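PDB 6KME: phytochromobilin synthase from Solanum lycopersicum, which binds biliverdin IX alpha and probably reduces it to phytochromobilin, the precursor of the phytochrome chromophore, with electrons from ferredoxin. Local coordinates for residues F108-F113 with D210-E215; N131-I136 with A222-A227. The protein carries 1 engineered substitution. All coordinates share one frame; numbering follows the deposited sequence.

Overall arrangement
Two loops leading into and out of a pair of neighbouring strands are held by consecutive parts of the run 188-238, two successive helices and the loop between them. Contact 1 joins the loop before strand 112-119 to the link between helices 188-211 and 218-238; contact 2 joins the loop after strand 123-131 to helix 218-238. Their centres are about 11 Å apart, and their segments alternate along the chain. The two meet directly: Ile-112 O and Asn-131 N, 2.7 Å apart, probably form a hydrogen bond between the adjacent strands, and Leu-133 CD2 packs 3.8 Å from Asp-109 CA. Both lie away from the biliverdin pocket; in contact 2 the side chain of Leu-133 is about 12 Å from the ligand.

Contact 1 of 2, residues F108-F113 with D210-E215; sequences FDLPIF and DRSEGE
Ser-212 points its hydroxyl into the angle between Phe-108 and Leu-110, and this is the tightly packed half of the contact. Its OG lies 3.4 Å from Phe-108 CD1, in the plane of the ring and at its edge, while Leu-110 CG approaches the same oxygen to 3.6 Å. With CG beside the backbone N (chi1 -56°), the CD1-CE1 side of the Phe-108 ring is brought against the 212-214 chain, and CE1 comes obliquely within 3.5 Å of Gly-214 N. The pairing fastens a loop before strand 112-119, in the central antiparallel sheet of the ferredoxin-dependent bilin reductase fold, to the turn joining two helices that flank it. Leu-110 also rests on Leu-208 of helix 188-211. Replacing Phe-108 by an alanine keeps CB beside Ser-212 OG but removes the ring, which would probably open a gap against Gly-214. A water between the chains bonds to Asp-109 OD1 at 2.9 Å and to Glu-213 O. The carboxylate of Asp-109 is held further by Tyr-146 and, through OD2, by a salt bridge to Lys-145. Toward solvent the fit is looser: Glu-213 and Gly-214 are exposed, and the CB of Glu-213 points away from the other segment.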
loop_
_atom_site.group_PDB
_atom_site.type_symbol
_atom_site.label_atom_id
_atom_site.label_comp_id
_atom_site.label_asym_id
_atom_site.label_seq_id
_atom_site.Cartn_x
_atom_site.Cartn_y
_atom_site.Cartn_z
ATOM N N PHE A 108 -7.897 -9.754 -12.721
ATOM C CA PHE A 108 -6.660 -9.152 -13.217
ATOM C C PHE A 108 -5.600 -9.249 -12.130
ATOM O O PHE A 108 -5.613 -8.473 -11.168
ATOM C CB PHE A 108 -6.910 -7.709 -13.630
ATOM C CG PHE A 108 -8.005 -7.569 -14.650
ATOM C CD1 PHE A 108 -7.723 -7.658 -16.006
ATOM C CD2 PHE A 108 -9.319 -7.393 -14.254
ATOM C CE1 PHE A 108 -8.731 -7.543 -16.947
ATOM C CE2 PHE A 108 -10.336 -7.285 -15.188
ATOM C CZ PHE A 108 -10.044 -7.361 -16.540
ATOM N N ASP A 109 -4.652 -10.177 -12.302
ATOM C CA ASP A 109 -3.699 -10.480 -11.231
ATOM C C ASP A 109 -2.593 -9.432 -11.081
ATOM O O ASP A 109 -1.460 -9.764 -10.703
ATOM C CB ASP A 109 -3.082 -11.864 -11.466
ATOM C CG ASP A 109 -2.142 -11.898 -12.663
ATOM O OD1 ASP A 109 -2.259 -11.030 -13.555
ATOM O OD2 ASP A 109 -1.283 -12.805 -12.703
ATOM N N LEU A 110 -2.927 -8.164 -11.329
ATOM C CA LEU A 110 -1.965 -7.070 -11.224
ATOM C C LEU A 110 -1.408 -6.930 -9.810
ATOM O O LEU A 110 -2.082 -7.253 -8.824
ATOM C CB LEU A 110 -2.618 -5.740 -11.605
ATOM C CG LEU A 110 -2.872 -5.473 -13.077
ATOM C CD1 LEU A 110 -4.103 -4.596 -13.224
ATOM C CD2 LEU A 110 -1.641 -4.809 -13.666
ATOM N N PRO A 111 -0.198 -6.391 -9.683
ATOM C CA PRO A 111 0.255 -5.922 -8.375
ATOM C C PRO A 111 -0.669 -4.833 -7.843
ATOM O O PRO A 111 -1.359 -4.137 -8.591
ATOM C CB PRO A 111 1.662 -5.375 -8.654
ATOM C CG PRO A 111 2.123 -6.103 -9.878
ATOM C CD PRO A 111 0.866 -6.316 -10.705
ATOM N N ILE A 112 -0.682 -4.707 -6.521
ATOM C CA ILE A 112 -1.393 -3.633 -5.839
ATOM C C ILE A 112 -0.476 -2.418 -5.748
ATOM O O ILE A 112 0.621 -2.501 -5.189
ATOM C CB ILE A 112 -1.855 -4.088 -4.449
ATOM C CG1 ILE A 112 -2.981 -5.113 -4.612
ATOM C CG2 ILE A 112 -2.271 -2.891 -3.620
ATOM C CD1 ILE A 112 -3.294 -5.911 -3.349
ATOM N N PHE A 113 -0.906 -1.290 -6.320
ATOM C CA PHE A 113 -0.129 -0.068 -6.189
ATOM C C PHE A 113 -0.310 0.479 -4.784
ATOM O O PHE A 113 -1.430 0.547 -4.275
ATOM C CB PHE A 113 -0.530 0.993 -7.224
ATOM C CG PHE A 113 0.348 2.226 -7.169
ATOM C CD1 PHE A 113 1.565 2.257 -7.851
ATOM C CD2 PHE A 113 -0.010 3.324 -6.384
ATOM C CE1 PHE A 113 2.410 3.383 -7.768
ATOM C CE2 PHE A 113 0.820 4.441 -6.292
ATOM C CZ PHE A 113 2.033 4.474 -6.993
ATOM N N ASP A 210 -2.311 -1.732 -18.623
ATOM C CA ASP A 210 -2.578 -1.835 -20.065
ATOM C C ASP A 210 -2.494 -3.269 -20.558
ATOM O O ASP A 210 -3.286 -3.692 -21.409
ATOM C CB ASP A 210 -1.566 -1.028 -20.881
ATOM C CG ASP A 210 -1.659 0.465 -20.660
ATOM O OD1 ASP A 210 -2.671 0.947 -20.092
ATOM O OD2 ASP A 210 -0.702 1.152 -21.097
ATOM N N ARG A 211 -1.503 -4.014 -20.072
ATOM C CA ARG A 211 -1.191 -5.350 -20.564
ATOM C C ARG A 211 -1.917 -6.455 -19.798
ATOM O O ARG A 211 -1.747 -7.634 -20.125
ATOM C CB ARG A 211 0.330 -5.580 -20.497
ATOM C CG ARG A 211 1.015 -5.624 -21.859
ATOM C CD ARG A 211 1.069 -4.258 -22.533
ATOM N NE ARG A 211 1.735 -4.311 -23.840
ATOM C CZ ARG A 211 3.024 -4.028 -24.034
ATOM N NH1 ARG A 211 3.788 -3.674 -23.007
ATOM N NH2 ARG A 211 3.557 -4.096 -25.249
ATOM N N SER A 212 -2.716 -6.106 -18.793
ATOM C CA SER A 212 -3.393 -7.100 -17.976
ATOM C C SER A 212 -4.600 -7.651 -18.719
ATOM O O SER A 212 -5.538 -6.910 -19.038
ATOM C CB SER A 212 -3.800 -6.483 -16.637
ATOM O OG SER A 212 -4.307 -7.463 -15.757
ATOM N N GLU A 213 -4.570 -8.947 -19.011
ATOM C CA GLU A 213 -5.695 -9.628 -19.625
ATOM C C GLU A 213 -6.470 -10.374 -18.545
ATOM O O GLU A 213 -5.892 -10.861 -17.568
ATOM C CB GLU A 213 -5.219 -10.582 -20.722
ATOM C CG GLU A 213 -4.280 -9.925 -21.740
ATOM C CD GLU A 213 -5.017 -9.076 -22.790
ATOM O OE1 GLU A 213 -6.103 -9.498 -23.255
ATOM O OE2 GLU A 213 -4.504 -7.987 -23.150
ATOM N N GLY A 214 -7.788 -10.425 -18.703
ATOM C CA GLY A 214 -8.619 -11.015 -17.674
ATOM C C GLY A 214 -8.443 -12.522 -17.606
ATOM O O GLY A 214 -8.340 -13.209 -18.625
ATOM N N GLU A 215 -8.400 -13.033 -16.380
ATOM C CA GLU A 215 -8.371 -14.472 -16.143
ATOM C C GLU A 215 -9.733 -15.090 -16.454
ATOM O O GLU A 215 -10.780 -14.548 -16.086
ATOM C CB GLU A 215 -7.976 -14.745 -14.682
ATOM C CG GLU A 215 -7.898 -16.215 -14.296
ATOM C CD GLU A 215 -6.890 -16.977 -15.130
ATOM O OE1 GLU A 215 -5.676 -16.714 -14.984
ATOM O OE2 GLU A 215 -7.312 -17.818 -15.953
HETATM O O HOH W 1 -3.796 -9.913 -15.756
#

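Contact 2 of 2, residues N131-I136 with A222-A227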
loop_
_atom_site.group_PDB
_atom_site.type_symbol
_atom_site.label_atom_id
_atom_site.label_comp_id
_atom_site.label_asym_id
_atom_site.label_seq_id
_atom_site.Cartn_x
_atom_site.Cartn_y
_atom_site.Cartn_z
ATOM N N ASN A 131 3.020 -3.745 -4.832
ATOM C CA ASN A 131 3.021 -4.933 -3.960
ATOM C C ASN A 131 2.598 -6.159 -4.774
ATOM O O ASN A 131 1.538 -6.136 -5.418
ATOM C CB ASN A 131 2.064 -4.793 -2.752
ATOM C CG ASN A 131 2.431 -3.651 -1.748
ATOM O OD1 ASN A 131 1.534 -3.123 -1.091
ATOM N ND2 ASN A 131 3.718 -3.314 -1.599
ATOM N N PRO A 132 3.359 -7.258 -4.747
ATOM C CA PRO A 132 2.949 -8.439 -5.525
ATOM C C PRO A 132 1.672 -9.063 -4.982
ATOM O O PRO A 132 1.497 -9.221 -3.774
ATOM C CB PRO A 132 4.140 -9.399 -5.382
ATOM C CG PRO A 132 4.854 -8.946 -4.128
ATOM C CD PRO A 132 4.681 -7.440 -4.125
ATOM N N LEU A 133 0.777 -9.441 -5.897
ATOM C CA LEU A 133 -0.428 -10.143 -5.465
ATOM C C LEU A 133 -0.091 -11.528 -4.931
ATOM O O LEU A 133 -0.657 -11.970 -3.923
ATOM C CB LEU A 133 -1.426 -10.250 -6.623
ATOM C CG LEU A 133 -2.736 -10.956 -6.269
ATOM C CD1 LEU A 133 -3.547 -10.142 -5.238
ATOM C CD2 LEU A 133 -3.559 -11.262 -7.553
ATOM N N HIS A 134 0.843 -12.215 -5.583
ATOM C CA HIS A 134 1.208 -13.583 -5.265
ATOM C C HIS A 134 2.660 -13.637 -4.816
ATOM O O HIS A 134 3.447 -12.723 -5.078
ATOM C CB HIS A 134 0.991 -14.504 -6.471
ATOM C CG HIS A 134 -0.449 -14.701 -6.830
ATOM N ND1 HIS A 134 -1.350 -15.312 -5.984
ATOM C CD2 HIS A 134 -1.138 -14.394 -7.956
ATOM C CE1 HIS A 134 -2.535 -15.362 -6.568
ATOM N NE2 HIS A 134 -2.433 -14.812 -7.766
ATOM N N ASP A 135 3.008 -14.725 -4.129
ATOM C CA ASP A 135 4.319 -14.820 -3.498
ATOM C C ASP A 135 5.431 -14.826 -4.540
ATOM O O ASP A 135 5.382 -15.570 -5.526
ATOM C CB ASP A 135 4.405 -16.075 -2.638
ATOM C CG ASP A 135 5.794 -16.290 -2.077
ATOM O OD1 ASP A 135 6.165 -15.567 -1.122
ATOM O OD2 ASP A 135 6.515 -17.166 -2.605
ATOM N N ILE A 136 6.434 -13.984 -4.318
ATOM C CA ILE A 136 7.589 -13.868 -5.198
ATOM C C ILE A 136 8.851 -14.407 -4.542
ATOM O O ILE A 136 9.950 -14.219 -5.075
ATOM C CB ILE A 136 7.803 -12.415 -5.648
ATOM C CG1 ILE A 136 7.924 -11.523 -4.410
ATOM C CG2 ILE A 136 6.667 -11.959 -6.573
ATOM C CD1 ILE A 136 8.565 -10.202 -4.681
ATOM N N ALA A 222 -10.432 -17.394 -8.002
ATOM C CA ALA A 222 -10.571 -17.593 -6.562
ATOM C C ALA A 222 -9.226 -17.475 -5.857
ATOM O O ALA A 222 -9.138 -16.898 -4.766
ATOM C CB ALA A 222 -11.207 -18.950 -6.268
ATOM N N CYS A 223 -8.167 -18.024 -6.456
ATOM C CA CYS A 223 -6.844 -17.890 -5.855
ATOM C C CYS A 223 -6.418 -16.430 -5.794
ATOM O O CYS A 223 -5.902 -15.968 -4.769
ATOM C CB CYS A 223 -5.819 -18.721 -6.627
ATOM S SG CYS A 223 -5.716 -20.462 -6.128
ATOM N N ASN A 224 -6.631 -15.680 -6.883
ATOM C CA ASN A 224 -6.292 -14.257 -6.869
ATOM C C ASN A 224 -7.099 -13.508 -5.821
ATOM O O ASN A 224 -6.604 -12.548 -5.216
ATOM C CB ASN A 224 -6.549 -13.617 -8.236
ATOM C CG ASN A 224 -5.746 -14.240 -9.343
ATOM O OD1 ASN A 224 -4.718 -14.878 -9.106
ATOM N ND2 ASN A 224 -6.202 -14.043 -10.579
ATOM N N CYS A 225 -8.348 -13.924 -5.614
ATOM C CA CYS A 225 -9.216 -13.227 -4.675
ATOM C C CYS A 225 -8.777 -13.480 -3.240
ATOM O O CYS A 225 -8.751 -12.549 -2.421
ATOM C CB CYS A 225 -10.667 -13.663 -4.890
ATOM S SG CYS A 225 -11.862 -12.822 -3.847
ATOM N N GLU A 226 -8.420 -14.731 -2.922
ATOM C CA GLU A 226 -7.914 -15.047 -1.590
ATOM C C GLU A 226 -6.607 -14.316 -1.313
ATOM O O GLU A 226 -6.403 -13.789 -0.212
ATOM C CB GLU A 226 -7.733 -16.558 -1.442
ATOM C CG GLU A 226 -6.864 -16.957 -0.252
ATOM C CD GLU A 226 -7.414 -18.141 0.529
ATOM O OE1 GLU A 226 -8.620 -18.440 0.404
ATOM O OE2 GLU A 226 -6.635 -18.774 1.274
ATOM N N ALA A 227 -5.718 -14.244 -2.308
ATOM C CA ALA A 227 -4.465 -13.514 -2.134
ATOM C C ALA A 227 -4.717 -12.048 -1.795
ATOM O O ALA A 227 -4.058 -11.487 -0.909
ATOM C CB ALA A 227 -3.599 -13.640 -3.395
#
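Leu-133 is the first residue of its loop to reach helix 218-238, and it does so by spanning from Asn-224 to Ala-227. Its CB points toward the helix, and with CG anti to the backbone N (chi1 -179°) both methyls reach it. CD2 lies 3.9 Å from Asn-224 CB, the two side chains crossing at about a right angle, and CD1 packs 4.0 Å from Ala-227 CB. The backbone comes closer still, for Leu-133 O is 3.4 Å from that same methyl group. Outside the pair, Leu-133 N is hydrogen-bonded to Tyr-142 OH of helix 141-147.

Asn-224 and Ala-227, three residues apart, present their side chains to the loop from the same side of the helix, with the carbonyl O of Cys-223 beside them. In the bilin reductase fold, where helices flank a central antiparallel sheet, this side receives the loop that leaves strand 123-131.

His-134 follows and supplies the polar grip. Its NE2 donates to Asn-224 OD1 at 2.6 Å, a fairly straight bond with an N-H...O angle of 159°. The oxygen sits in the imidazole plane, whereas the donor is tilted out of the carbonyl plane, consistent with ring and amide planes turned 54° apart. Farther round the ring, CE1 has Cys-223 O at its edge and approaches Ala-227 CB obliquely, at 3.8 Å. One face of the imidazole carries Leu-133 CG, offset toward the rim, so neighbouring residues of the loop pack against each other as well as on the helix. Tyr-142 makes an edge-to-face contact with the same ring. The amide of Asn-224 is held at both ends, because its ND2 donates to Pro-106 O while OD1 accepts from the histidine.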